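Local coordinates for protein type I polyketide synthase PikAII (Streptomyces venezuelae, PDB 3QP9) that forms the C2-type ketoreductase part of a modular polyketide synthase, a Rossmann-fold domain that probably epimerises the growing chain, at residues Pro351-Glu356 with Gly413-Gly418; Ala126-Gly131 with Asp364-Val369; Gly179-Leu184 with Glu356-Thr361; Val398-Val403 with Ser442-Ser447; Ala405-Ala410 with Ala485-Asp490. One frame throughout, in Å; residues are numbered along the deposited sequence.

Contact 1 (Pro351-Glu356 with Gly413-Gly418)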
# COMPACT_ATOMS: atom_id res chain seq x y z
N PRO A 351 10.53 6.07 8.62
CA PRO A 351 11.39 5.10 9.31
C PRO A 351 11.04 3.66 8.99
O PRO A 351 9.90 3.30 8.63
CB PRO A 351 11.27 5.50 10.81
CG PRO A 351 10.00 6.21 10.93
CD PRO A 351 9.81 6.95 9.57
N THR A 352 12.04 2.82 9.11
CA THR A 352 11.79 1.41 8.96
C THR A 352 10.98 0.94 10.19
O THR A 352 10.97 1.57 11.23
CB THR A 352 13.09 0.69 8.55
OG1 THR A 352 12.77 -0.37 7.63
CG2 THR A 352 13.82 0.20 9.72
N VAL A 353 10.22 -0.13 10.03
CA VAL A 353 9.36 -0.63 11.11
C VAL A 353 9.61 -2.14 11.19
O VAL A 353 10.05 -2.73 10.22
CB VAL A 353 7.85 -0.34 10.78
CG1 VAL A 353 7.63 1.16 10.50
CG2 VAL A 353 7.40 -1.14 9.54
N ASP A 354 9.33 -2.77 12.33
CA ASP A 354 9.38 -4.25 12.38
C ASP A 354 8.06 -4.89 12.03
O ASP A 354 7.00 -4.39 12.35
CB ASP A 354 9.93 -4.82 13.71
CG ASP A 354 9.72 -3.90 14.90
OD1 ASP A 354 8.71 -4.07 15.64
OD2 ASP A 354 10.59 -3.02 15.10
N SER A 355 8.17 -6.03 11.38
CA SER A 355 7.02 -6.81 10.96
C SER A 355 6.72 -8.03 11.89
O SER A 355 7.57 -8.44 12.68
CB SER A 355 7.29 -7.27 9.51
OG SER A 355 8.55 -7.96 9.44
N GLU A 356 5.50 -8.55 11.83
CA GLU A 356 5.07 -9.75 12.57
C GLU A 356 4.11 -10.53 11.65
O GLU A 356 3.40 -9.92 10.87
CB GLU A 356 4.28 -9.41 13.84
CG GLU A 356 4.87 -8.44 14.91
CD GLU A 356 4.05 -8.44 16.23
OE1 GLU A 356 3.73 -9.54 16.74
OE2 GLU A 356 3.72 -7.35 16.76
N GLY A 413 2.80 -7.86 6.93
CA GLY A 413 1.40 -7.42 6.86
C GLY A 413 1.20 -5.92 7.17
O GLY A 413 0.57 -5.19 6.44
N ALA A 414 1.65 -5.54 8.35
CA ALA A 414 1.59 -4.17 8.81
C ALA A 414 2.38 -3.23 7.91
O ALA A 414 1.95 -2.12 7.65
CB ALA A 414 2.20 -4.13 10.26
N TYR A 415 3.59 -3.64 7.55
CA TYR A 415 4.48 -2.82 6.66
C TYR A 415 3.78 -2.55 5.32
O TYR A 415 3.72 -1.43 4.87
CB TYR A 415 5.78 -3.60 6.51
CG TYR A 415 6.88 -2.97 5.74
CD1 TYR A 415 7.00 -1.57 5.61
CD2 TYR A 415 7.82 -3.78 5.12
CE1 TYR A 415 8.07 -1.02 4.85
CE2 TYR A 415 8.85 -3.26 4.39
CZ TYR A 415 9.00 -1.89 4.26
OH TYR A 415 10.10 -1.47 3.51
N ALA A 416 3.11 -3.58 4.76
CA ALA A 416 2.33 -3.44 3.53
C ALA A 416 1.08 -2.55 3.64
O ALA A 416 0.81 -1.72 2.76
CB ALA A 416 1.94 -4.85 3.02
N ALA A 417 0.31 -2.70 4.72
CA ALA A 417 -0.77 -1.76 4.98
C ALA A 417 -0.31 -0.29 4.91
O ALA A 417 -0.93 0.52 4.21
CB ALA A 417 -1.45 -2.08 6.40
N GLY A 418 0.75 0.07 5.66
CA GLY A 418 1.13 1.49 5.79
C GLY A 418 1.67 2.04 4.46
O GLY A 418 1.39 3.13 4.07
O HOH W 1 11.01 0.33 5.69

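Contact 2 (Ala126-Gly131 with Asp364-Val369)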
# COMPACT_ATOMS: atom_id res chain seq x y z
N ALA A 126 -5.10 9.39 12.19
CA ALA A 126 -5.31 9.00 10.81
C ALA A 126 -3.91 8.66 10.18
O ALA A 126 -2.87 9.26 10.57
CB ALA A 126 -6.04 10.10 10.05
N PRO A 127 -3.87 7.75 9.17
CA PRO A 127 -5.01 7.28 8.34
C PRO A 127 -5.55 5.96 8.83
O PRO A 127 -6.56 5.48 8.31
CB PRO A 127 -4.37 7.09 6.92
CG PRO A 127 -2.93 6.72 7.19
CD PRO A 127 -2.56 7.34 8.57
N PHE A 128 -4.90 5.36 9.83
CA PHE A 128 -5.48 4.12 10.42
C PHE A 128 -6.96 4.37 10.73
O PHE A 128 -7.30 5.42 11.30
CB PHE A 128 -4.74 3.72 11.69
CG PHE A 128 -5.27 2.44 12.30
CD1 PHE A 128 -4.79 1.21 11.85
CD2 PHE A 128 -6.20 2.48 13.32
CE1 PHE A 128 -5.26 0.00 12.40
CE2 PHE A 128 -6.66 1.27 13.87
CZ PHE A 128 -6.19 0.04 13.38
N THR A 129 -7.85 3.47 10.28
CA THR A 129 -9.32 3.59 10.58
C THR A 129 -9.82 2.38 11.34
O THR A 129 -9.08 1.39 11.50
CB THR A 129 -10.23 3.77 9.31
OG1 THR A 129 -10.40 2.52 8.63
CG2 THR A 129 -9.71 4.84 8.34
N ARG A 130 -11.06 2.43 11.83
CA ARG A 130 -11.58 1.29 12.62
C ARG A 130 -11.69 0.07 11.72
O ARG A 130 -11.41 -1.05 12.13
CB ARG A 130 -12.91 1.65 13.22
CG ARG A 130 -12.79 2.60 14.45
CD ARG A 130 -14.17 2.74 15.17
NE ARG A 130 -14.33 4.03 15.87
CZ ARG A 130 -15.15 4.25 16.91
NH1 ARG A 130 -15.20 5.46 17.47
NH2 ARG A 130 -15.90 3.28 17.41
N GLY A 131 -12.09 0.32 10.47
CA GLY A 131 -12.13 -0.72 9.42
C GLY A 131 -10.81 -1.43 9.16
O GLY A 131 -10.82 -2.61 8.86
N ASP A 364 -3.57 -2.75 17.61
CA ASP A 364 -2.79 -1.59 18.06
C ASP A 364 -1.36 -1.55 17.45
O ASP A 364 -0.87 -0.50 17.00
CB ASP A 364 -2.79 -1.44 19.61
CG ASP A 364 -4.20 -1.10 20.20
OD1 ASP A 364 -4.62 -1.80 21.15
OD2 ASP A 364 -4.93 -0.18 19.74
N ALA A 365 -0.72 -2.72 17.42
CA ALA A 365 0.56 -2.90 16.74
C ALA A 365 0.48 -2.53 15.21
O ALA A 365 1.34 -1.76 14.69
CB ALA A 365 0.99 -4.33 16.91
N LEU A 366 -0.57 -3.02 14.53
CA LEU A 366 -0.80 -2.70 13.12
C LEU A 366 -0.89 -1.17 12.96
O LEU A 366 -0.21 -0.60 12.10
CB LEU A 366 -2.09 -3.36 12.58
CG LEU A 366 -2.65 -2.88 11.24
CD1 LEU A 366 -1.70 -3.34 10.16
CD2 LEU A 366 -4.08 -3.40 10.92
N ALA A 367 -1.75 -0.56 13.80
CA ALA A 367 -2.02 0.87 13.82
C ALA A 367 -0.78 1.72 14.01
O ALA A 367 -0.57 2.72 13.29
CB ALA A 367 -3.02 1.20 14.90
N ARG A 368 0.07 1.28 14.92
CA ARG A 368 1.40 1.90 15.12
C ARG A 368 2.27 1.83 13.89
O ARG A 368 3.05 2.76 13.64
CB ARG A 368 2.17 1.26 16.31
CG ARG A 368 2.16 2.05 17.61
CD ARG A 368 2.86 1.26 18.83
NE ARG A 368 1.79 0.74 19.65
CZ ARG A 368 1.49 -0.54 19.89
NH1 ARG A 368 0.42 -0.80 20.61
NH2 ARG A 368 2.24 -1.56 19.47
N VAL A 369 2.21 0.74 13.13
CA VAL A 369 3.13 0.60 12.01
C VAL A 369 2.58 1.48 10.90
O VAL A 369 3.36 2.11 10.17
CB VAL A 369 3.32 -0.89 11.55
CG1 VAL A 369 3.96 -0.96 10.15
CG2 VAL A 369 4.12 -1.75 12.57

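Contact 3 (Gly179-Leu184 with Glu356-Thr361)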
# COMPACT_ATOMS: atom_id res chain seq x y z
N GLY A 179 -4.05 -7.52 2.92
CA GLY A 179 -4.73 -8.67 2.23
C GLY A 179 -3.84 -9.51 1.37
O GLY A 179 -3.93 -10.75 1.38
N ARG A 180 -3.01 -8.89 0.53
CA ARG A 180 -2.02 -9.70 -0.20
C ARG A 180 -1.15 -10.51 0.71
O ARG A 180 -0.74 -11.61 0.36
CB ARG A 180 -1.14 -8.81 -1.06
CG ARG A 180 -1.99 -8.17 -2.21
CD ARG A 180 -0.97 -7.30 -3.10
NE ARG A 180 -0.81 -5.90 -2.61
CZ ARG A 180 -1.63 -4.91 -2.92
NH1 ARG A 180 -2.70 -5.10 -3.70
NH2 ARG A 180 -1.43 -3.71 -2.37
N VAL A 181 -0.84 -9.96 1.87
CA VAL A 181 0.00 -10.69 2.84
C VAL A 181 -0.81 -11.86 3.48
O VAL A 181 -0.30 -13.02 3.55
CB VAL A 181 0.64 -9.74 3.93
CG1 VAL A 181 1.40 -10.68 5.08
CG2 VAL A 181 1.60 -8.78 3.23
N ALA A 182 -2.09 -11.60 3.81
CA ALA A 182 -2.98 -12.66 4.32
C ALA A 182 -3.14 -13.82 3.32
O ALA A 182 -3.15 -15.00 3.73
CB ALA A 182 -4.36 -12.09 4.71
N ALA A 183 -3.25 -13.51 2.04
CA ALA A 183 -3.14 -14.54 0.99
C ALA A 183 -1.93 -15.47 1.08
O ALA A 183 -2.04 -16.68 0.74
CB ALA A 183 -3.14 -13.91 -0.44
N LEU A 184 -0.77 -14.91 1.41
CA LEU A 184 0.46 -15.74 1.41
C LEU A 184 0.57 -16.49 2.71
O LEU A 184 1.04 -17.63 2.74
CB LEU A 184 1.71 -14.90 1.26
CG LEU A 184 1.84 -14.14 -0.04
CD1 LEU A 184 3.01 -13.13 -0.01
CD2 LEU A 184 1.97 -15.15 -1.14
N GLU A 356 5.50 -8.55 11.83
CA GLU A 356 5.07 -9.75 12.57
C GLU A 356 4.11 -10.53 11.65
O GLU A 356 3.40 -9.92 10.87
CB GLU A 356 4.28 -9.41 13.84
CG GLU A 356 4.87 -8.44 14.91
CD GLU A 356 4.05 -8.44 16.23
OE1 GLU A 356 3.73 -9.54 16.74
OE2 GLU A 356 3.72 -7.35 16.76
N PRO A 357 4.02 -11.87 11.79
CA PRO A 357 2.90 -12.51 11.08
C PRO A 357 1.52 -11.96 11.50
O PRO A 357 1.35 -11.52 12.64
CB PRO A 357 3.03 -14.01 11.50
CG PRO A 357 4.56 -14.18 11.71
CD PRO A 357 4.94 -12.87 12.40
N LEU A 358 0.53 -12.02 10.61
CA LEU A 358 -0.78 -11.46 10.98
C LEU A 358 -1.39 -12.15 12.20
O LEU A 358 -1.97 -11.47 13.04
CB LEU A 358 -1.78 -11.43 9.82
CG LEU A 358 -1.39 -10.48 8.66
CD1 LEU A 358 -2.12 -10.80 7.34
CD2 LEU A 358 -1.48 -8.94 8.97
N ALA A 359 -1.25 -13.48 12.29
CA ALA A 359 -1.81 -14.27 13.42
C ALA A 359 -1.28 -13.77 14.74
O ALA A 359 -1.98 -13.83 15.76
CB ALA A 359 -1.53 -15.76 13.27
N ALA A 360 -0.05 -13.24 14.72
CA ALA A 360 0.66 -12.90 15.96
C ALA A 360 0.56 -11.44 16.36
O ALA A 360 0.81 -11.11 17.50
CB ALA A 360 2.14 -13.37 15.89
N THR A 361 0.18 -10.55 15.43
CA THR A 361 0.00 -9.15 15.76
C THR A 361 -1.39 -8.87 16.30
O THR A 361 -2.16 -9.79 16.55
CB THR A 361 0.22 -8.20 14.56
OG1 THR A 361 1.02 -8.82 13.54
CG2 THR A 361 0.92 -7.00 15.05

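Contact 4 (Val398-Val403 with Ser442-Ser447)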
# COMPACT_ATOMS: atom_id res chain seq x y z
N VAL A 398 7.65 13.13 -3.06
CA VAL A 398 8.09 11.86 -3.39
C VAL A 398 8.08 11.01 -2.16
O VAL A 398 8.80 11.26 -1.18
CB VAL A 398 9.55 11.89 -3.98
CG1 VAL A 398 9.97 10.50 -4.42
CG2 VAL A 398 9.59 12.89 -5.11
N LEU A 399 7.21 9.99 -2.17
CA LEU A 399 7.11 8.97 -1.08
C LEU A 399 7.90 7.71 -1.34
O LEU A 399 7.81 7.06 -2.44
CB LEU A 399 5.60 8.63 -0.95
CG LEU A 399 4.70 9.87 -0.91
CD1 LEU A 399 3.14 9.45 -0.71
CD2 LEU A 399 5.12 10.79 0.28
N PHE A 400 8.67 7.32 -0.34
CA PHE A 400 9.41 6.05 -0.40
C PHE A 400 8.53 4.95 0.18
O PHE A 400 8.33 4.89 1.38
CB PHE A 400 10.76 6.16 0.37
CG PHE A 400 11.89 6.78 -0.45
CD1 PHE A 400 11.66 7.87 -1.26
CD2 PHE A 400 13.19 6.25 -0.41
CE1 PHE A 400 12.71 8.41 -2.01
CE2 PHE A 400 14.23 6.80 -1.19
CZ PHE A 400 14.02 7.83 -1.98
N SER A 401 8.02 4.08 -0.71
CA SER A 401 7.22 2.95 -0.35
C SER A 401 8.08 1.69 -0.55
O SER A 401 9.32 1.75 -0.63
CB SER A 401 5.96 2.99 -1.23
OG SER A 401 5.12 1.84 -1.17
N SER A 402 7.43 0.55 -0.70
CA SER A 402 8.15 -0.74 -0.60
C SER A 402 7.44 -1.77 -1.45
O SER A 402 6.23 -1.77 -1.53
CB SER A 402 8.15 -1.19 0.85
OG SER A 402 8.37 -2.57 0.95
N VAL A 403 8.21 -2.68 -2.02
CA VAL A 403 7.65 -3.83 -2.69
C VAL A 403 6.67 -4.66 -1.76
O VAL A 403 5.92 -5.48 -2.28
CB VAL A 403 8.74 -4.77 -3.31
CG1 VAL A 403 9.58 -4.05 -4.42
CG2 VAL A 403 9.72 -5.37 -2.22
N SER A 442 12.58 -2.19 -3.59
CA SER A 442 13.07 -3.35 -2.93
C SER A 442 14.19 -2.88 -2.02
O SER A 442 14.68 -1.79 -2.18
CB SER A 442 13.54 -4.42 -3.97
OG SER A 442 14.64 -3.97 -4.70
N PRO A 443 14.60 -3.72 -1.03
CA PRO A 443 15.60 -3.18 -0.08
C PRO A 443 16.93 -2.75 -0.66
O PRO A 443 17.50 -3.42 -1.51
CB PRO A 443 15.83 -4.38 0.89
CG PRO A 443 14.45 -5.08 0.94
CD PRO A 443 13.99 -4.96 -0.55
N TRP A 444 17.48 -1.67 -0.10
CA TRP A 444 18.79 -1.13 -0.47
C TRP A 444 19.91 -1.80 0.32
O TRP A 444 19.73 -2.14 1.49
CB TRP A 444 18.82 0.31 -0.09
CG TRP A 444 17.97 1.22 -0.97
CD1 TRP A 444 16.74 0.92 -1.57
CD2 TRP A 444 18.23 2.59 -1.26
NE1 TRP A 444 16.27 2.04 -2.23
CE2 TRP A 444 17.15 3.06 -2.07
CE3 TRP A 444 19.28 3.48 -0.93
CZ2 TRP A 444 17.08 4.39 -2.55
CZ3 TRP A 444 19.22 4.79 -1.43
CH2 TRP A 444 18.12 5.24 -2.22
N GLU A 445 21.05 -1.95 -0.33
CA GLU A 445 22.28 -2.38 0.35
C GLU A 445 22.47 -1.67 1.67
O GLU A 445 22.15 -0.47 1.81
CB GLU A 445 23.51 -2.11 -0.50
CG GLU A 445 23.74 -3.07 -1.63
CD GLU A 445 25.00 -2.76 -2.41
OE1 GLU A 445 25.38 -3.63 -3.24
OE2 GLU A 445 25.60 -1.65 -2.26
N GLY A 446 23.01 -2.41 2.62
CA GLY A 446 23.31 -1.87 3.92
C GLY A 446 22.10 -1.90 4.83
O GLY A 446 22.27 -1.84 6.05
N SER A 447 20.88 -1.98 4.28
CA SER A 447 19.72 -1.86 5.15
C SER A 447 19.48 -3.15 5.94
O SER A 447 19.95 -4.24 5.54
CB SER A 447 18.46 -1.43 4.38
OG SER A 447 17.92 -2.54 3.72

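Contact 5 (Ala405-Ala410 with Ala485-Asp490)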
# COMPACT_ATOMS: atom_id res chain seq x y z
N ALA A 405 4.18 -3.46 -0.33
CA ALA A 405 2.89 -2.96 -0.70
C ALA A 405 2.46 -3.35 -2.12
O ALA A 405 1.29 -3.11 -2.52
CB ALA A 405 2.90 -1.40 -0.55
N ILE A 406 3.40 -3.84 -2.91
CA ILE A 406 3.16 -4.15 -4.33
C ILE A 406 2.74 -5.62 -4.48
O ILE A 406 1.64 -5.91 -4.93
CB ILE A 406 4.40 -3.91 -5.14
CG1 ILE A 406 4.76 -2.39 -5.09
CG2 ILE A 406 4.16 -4.36 -6.64
CD1 ILE A 406 3.65 -1.40 -5.58
N TRP A 407 3.58 -6.52 -3.99
CA TRP A 407 3.28 -7.91 -4.09
C TRP A 407 3.10 -8.55 -2.71
O TRP A 407 2.39 -9.55 -2.59
CB TRP A 407 4.36 -8.63 -4.95
CG TRP A 407 5.82 -8.49 -4.53
CD1 TRP A 407 6.42 -8.95 -3.38
CD2 TRP A 407 6.87 -7.92 -5.32
NE1 TRP A 407 7.76 -8.67 -3.40
CE2 TRP A 407 8.06 -8.04 -4.58
CE3 TRP A 407 6.90 -7.27 -6.60
CZ2 TRP A 407 9.30 -7.60 -5.07
CZ3 TRP A 407 8.13 -6.80 -7.08
CH2 TRP A 407 9.32 -6.97 -6.30
N GLY A 408 3.68 -7.99 -1.65
CA GLY A 408 3.46 -8.62 -0.29
C GLY A 408 4.53 -9.67 0.01
O GLY A 408 5.19 -10.23 -0.91
N GLY A 409 4.66 -10.03 1.27
CA GLY A 409 5.69 -10.97 1.68
C GLY A 409 5.20 -11.49 3.01
O GLY A 409 4.51 -10.81 3.72
N ALA A 410 5.50 -12.74 3.34
CA ALA A 410 5.07 -13.25 4.64
C ALA A 410 5.78 -12.45 5.74
O ALA A 410 7.00 -12.11 5.63
CB ALA A 410 5.42 -14.74 4.73
N ALA A 485 3.67 6.46 -10.01
CA ALA A 485 3.67 5.25 -9.19
C ALA A 485 4.55 4.31 -10.02
O ALA A 485 4.24 4.03 -11.19
CB ALA A 485 2.25 4.72 -9.03
N VAL A 486 5.71 3.92 -9.49
CA VAL A 486 6.59 2.98 -10.20
C VAL A 486 7.21 2.05 -9.12
O VAL A 486 7.34 2.44 -7.99
CB VAL A 486 7.65 3.74 -10.96
CG1 VAL A 486 8.53 4.54 -10.01
CG2 VAL A 486 8.48 2.78 -11.86
N THR A 487 7.55 0.82 -9.47
CA THR A 487 8.30 -0.09 -8.56
C THR A 487 9.76 -0.19 -9.08
O THR A 487 9.98 -0.49 -10.23
CB THR A 487 7.70 -1.48 -8.58
OG1 THR A 487 6.41 -1.37 -8.05
CG2 THR A 487 8.53 -2.54 -7.76
N ILE A 488 10.75 -0.05 -8.19
CA ILE A 488 12.12 -0.18 -8.61
C ILE A 488 12.67 -1.35 -7.79
O ILE A 488 12.82 -1.24 -6.60
CB ILE A 488 12.86 1.06 -8.29
CG1 ILE A 488 12.17 2.21 -9.08
CG2 ILE A 488 14.39 0.92 -8.82
CD1 ILE A 488 12.89 3.51 -8.93
N ALA A 489 13.04 -2.42 -8.46
CA ALA A 489 13.49 -3.60 -7.76
C ALA A 489 14.39 -4.46 -8.69
O ALA A 489 14.21 -4.47 -9.91
CB ALA A 489 12.25 -4.38 -7.27
N ASP A 490 15.43 -5.09 -8.12
CA ASP A 490 16.35 -5.91 -8.88
C ASP A 490 15.94 -7.33 -8.51
O ASP A 490 16.25 -7.79 -7.40
CB ASP A 490 17.82 -5.60 -8.43
CG ASP A 490 18.85 -6.39 -9.25
OD1 ASP A 490 18.43 -7.28 -10.03
OD2 ASP A 490 20.07 -6.13 -9.16

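Contact 1 (Pro351-Glu356 with Gly413-Gly418)
Y415 meets V353 where the loop after strand 343-348 runs over the start of helix 413-426, in the Rossmann fold of the ketoreductase. The tyrosine leaves the helix with CG anti to its backbone N (chi1 -176°), a torsion that sends the ring out toward the loop. Y415 CB and CG stand only slightly further from V353 CG2 (both 4.2 Å) than CD1, which is nearest at 4.0 Å. That methyl approaches the ring obliquely, and the two side chains cross at a slant. At the far end the phenol oxygen reaches a water: Y415 OH is 3.0 Å from it, a weak bond, while T352 OG1 sits 2.7 Å from the same water. The residue types suit this split. Valine is compact and branched, so one side of the loop offers a methyl to the ring; V353, CG2 included, also packs on V369 and A372 of helix 363-386. Tyrosine supplies an aromatic flank for that methyl and a polar tip for the water, and threonine brings a hydroxyl to the water's other side. K373 also packs on Y415 and bonds to P351 O, tying helix 363-386 to the same loop. At the helix start, glycine keeps the backbone slim beside the loop: G413 N is buried, stands 4.5 Å from E356 O, and finds no hydrogen-bond partner in the model.

Contact 2 (Ala126-Gly131 with Asp364-Val369)
F128 lays one face of its ring on A367, whose methyl stands almost exactly over the ring centre: CB is 3.4 Å from the centroid and only 6° off the ring normal, a CH-pi contact of nearly ideal direction. The backbone follows the methyl in, since A367 CA comes within 3.4 Å of F128 CD1. So close an approach of ring to helix suits alanine, whose side chain is a single methyl. At the ring edge, in its plane, the neighbouring helix residue completes the first shell: L366 CD2 is 3.9 Å from F128 CE1. The leucine sets out across the line to the ring, and with CG anti to the backbone N (chi1 166°) its branch reaches the edge.

Outside this shell the loop bearing F128 is fixed from both ends. A cis peptide bond precedes P127, whose ring packs on V370, A374 and T375 one or two turns further along helix 363-386, and A126 O accepts a bond from T375 OG1. On the other side T129 takes the N-cap position of helix 130-144; its OG1 is bonded to D117 O, and its backbone N to T132 OG1. L366 for its part is backed by A414 and A417 of helix 413-426 and by M178 of helix 170-185.

No hydrogen bond joins 126-131 to 364-369 themselves; that of A126 O goes to T375, further along the helix. The hold at F128 therefore rests on dispersion and close shape matching, probably with a weak electrostatic share from methyl hydrogens over the pi cloud.

Contact 3 (Gly179-Leu184 with Glu356-Thr361)
Between 179-184 and 356-361 the contact is apolar. One methyl does the work: L358 CD1 rests against the helix backbone at A182, 3.6 Å from A182 N, and touches the alanine methyl, with A182 CB 3.7 Å away. V181 adds a looser touch, its CG1 lying 4.2 Å from L358 CD1 and meeting it at an angle. Alanine suits the spot because its short side chain lets the leucine reach the backbone, while leucine has the length to bridge from the loop: A182 CA and L358 CA are 7.1 Å apart.

Hydrogen bonds work on the loop side, setting the shape from which L358 projects. P357 O accepts three of them: from A360 N at 3.0 Å, from T361 N, and from T361 OG1 at 2.9 Å. The hydroxyl comes from above the carbonyl plane, 47° out of it, with a C=O...O angle of 130°. Threonine can thus close the turn with side chain and backbone together. Two polar side chains bind the turn from outside: E185, at the end of helix 170-185, accepts from L358 N through OE1, and Q140 of helix 130-144 serves both L358 O and T361 O through NE2.

The turn lies between strand 343-348 and helix 363-386 in the chain, pressed on helix 170-185, whose A182 packs on W190 of strand 190-196 and whose V181 also touches A416 of helix 413-426.

Contact 4 (Val398-Val403 with Ser442-Ser447)
The side chains of F400 and W444 cross at about a right angle, and the rings meet at a single near point, F400 CE2 to W444 CZ2 at 4.0 Å. The approach is oblique on both sides, so neither ring lies flat on the other. F400 points toward the loop, whereas the tryptophan sets out alongside and only the benzo end of its indole closes in. With CG anti to the carbonyl carbon (chi1 -72°), the indole lies back beside its own segment, and S442 O sits in the indole plane at its edge, 3.5 Å from W444 CD1. Large rings suit this place because each must span the gap between diverging backbones; W441 joins them, edge-to-face with W444 and with its plane at about 45° to that of F400.

Strands 396-402 and 435-441 are neighbouring parallel strands of the Rossmann sheet, and the two segments meet again just past their ends, where V403 faces S442. Both valine methyls rest against the serine backbone from one side: CG1 is 3.6 Å from S442 N, and CG2 4.0 Å from S442 CA. A beta-branched residue offers two such methyls from one carbon; the serine side chain heads away, so its backbone N and CA can be reached, CB just touching CG1.

Beyond W444 the loop folds into a type II beta turn, with G446 at positive phi (85°), a conformation that suits glycine. W444 O takes two donors from S447, its N at 3.0 Å and its OG at 2.9 Å, the hydroxyl lying in the carbonyl plane with a C=O...O angle of 149°.

Contact 5 (Ala405-Ala410 with Ala485-Asp490)
I406 overlaps T487 along its whole outer branch: CG1 lies 3.5 Å and CD1 3.7 Å from T487 OG1, while I406 CG2 stands further off at 4.0 Å. The two side chains slide past each other in opposite directions, so the hydroxyl oxygen rides along the isoleucine's carbons in a purely van der Waals contact. The threonine's other branch turns to the next residue, T487 CG2 coming 4.3 Å from W407 CZ3. W407 holds its CG between the backbone N and the carbonyl carbon (chi1 55°), which carries the indole over to the strand. There the outer corner of the ring, W407 CH2, is 4.0 Å from A489 CB, with the methyl near the ring plane at its edge.

Seven parallel strands make up the Rossmann sheet, and strand 485-488 lies at one end of them, next to 435-441; across its other side T487 pairs with Y30 of the antiparallel strand 29-36. Alternation along the strand puts T487 and A489 on one face, toward the loop 405-410. A489 sets only a methyl against the indole edge, so the wide ring can reach the strand, and branched I406 fits between the strand and D423 of helix 413-426. F496 meets the indole edge-to-face. In the backbone, I406 O is bonded to R231 NH1, and G408 carries the chain onward at positive phi (90°), where a side chain would press on the preceding carbonyl oxygen.

In the fold
Contacts 1, 4 and 5 gather round the C-terminal ends of the central parallel strands, and contacts 2 and 3 join this half of the chain to the N-terminal half. Contacts 4 and 5 lie closest, centres 9 Å apart: S442 N probably bonds I488 O at 3.2 Å, and V403 CG1 touches T487 CG2 at 3.8 Å. Y415 OH of contact 1 comes within 3.3 Å of S402 OG of contact 4; with K373 nearby, this matches the Ser-Tyr-Lys arrangement of short-chain dehydrogenases, probably marking the active-site region. V353 CG2 meets V369 CG1 of contact 2 at 3.5 Å, and contacts 1 and 3 share E356. Contacts 2 and 4 are separated, centres about 22 Å apart.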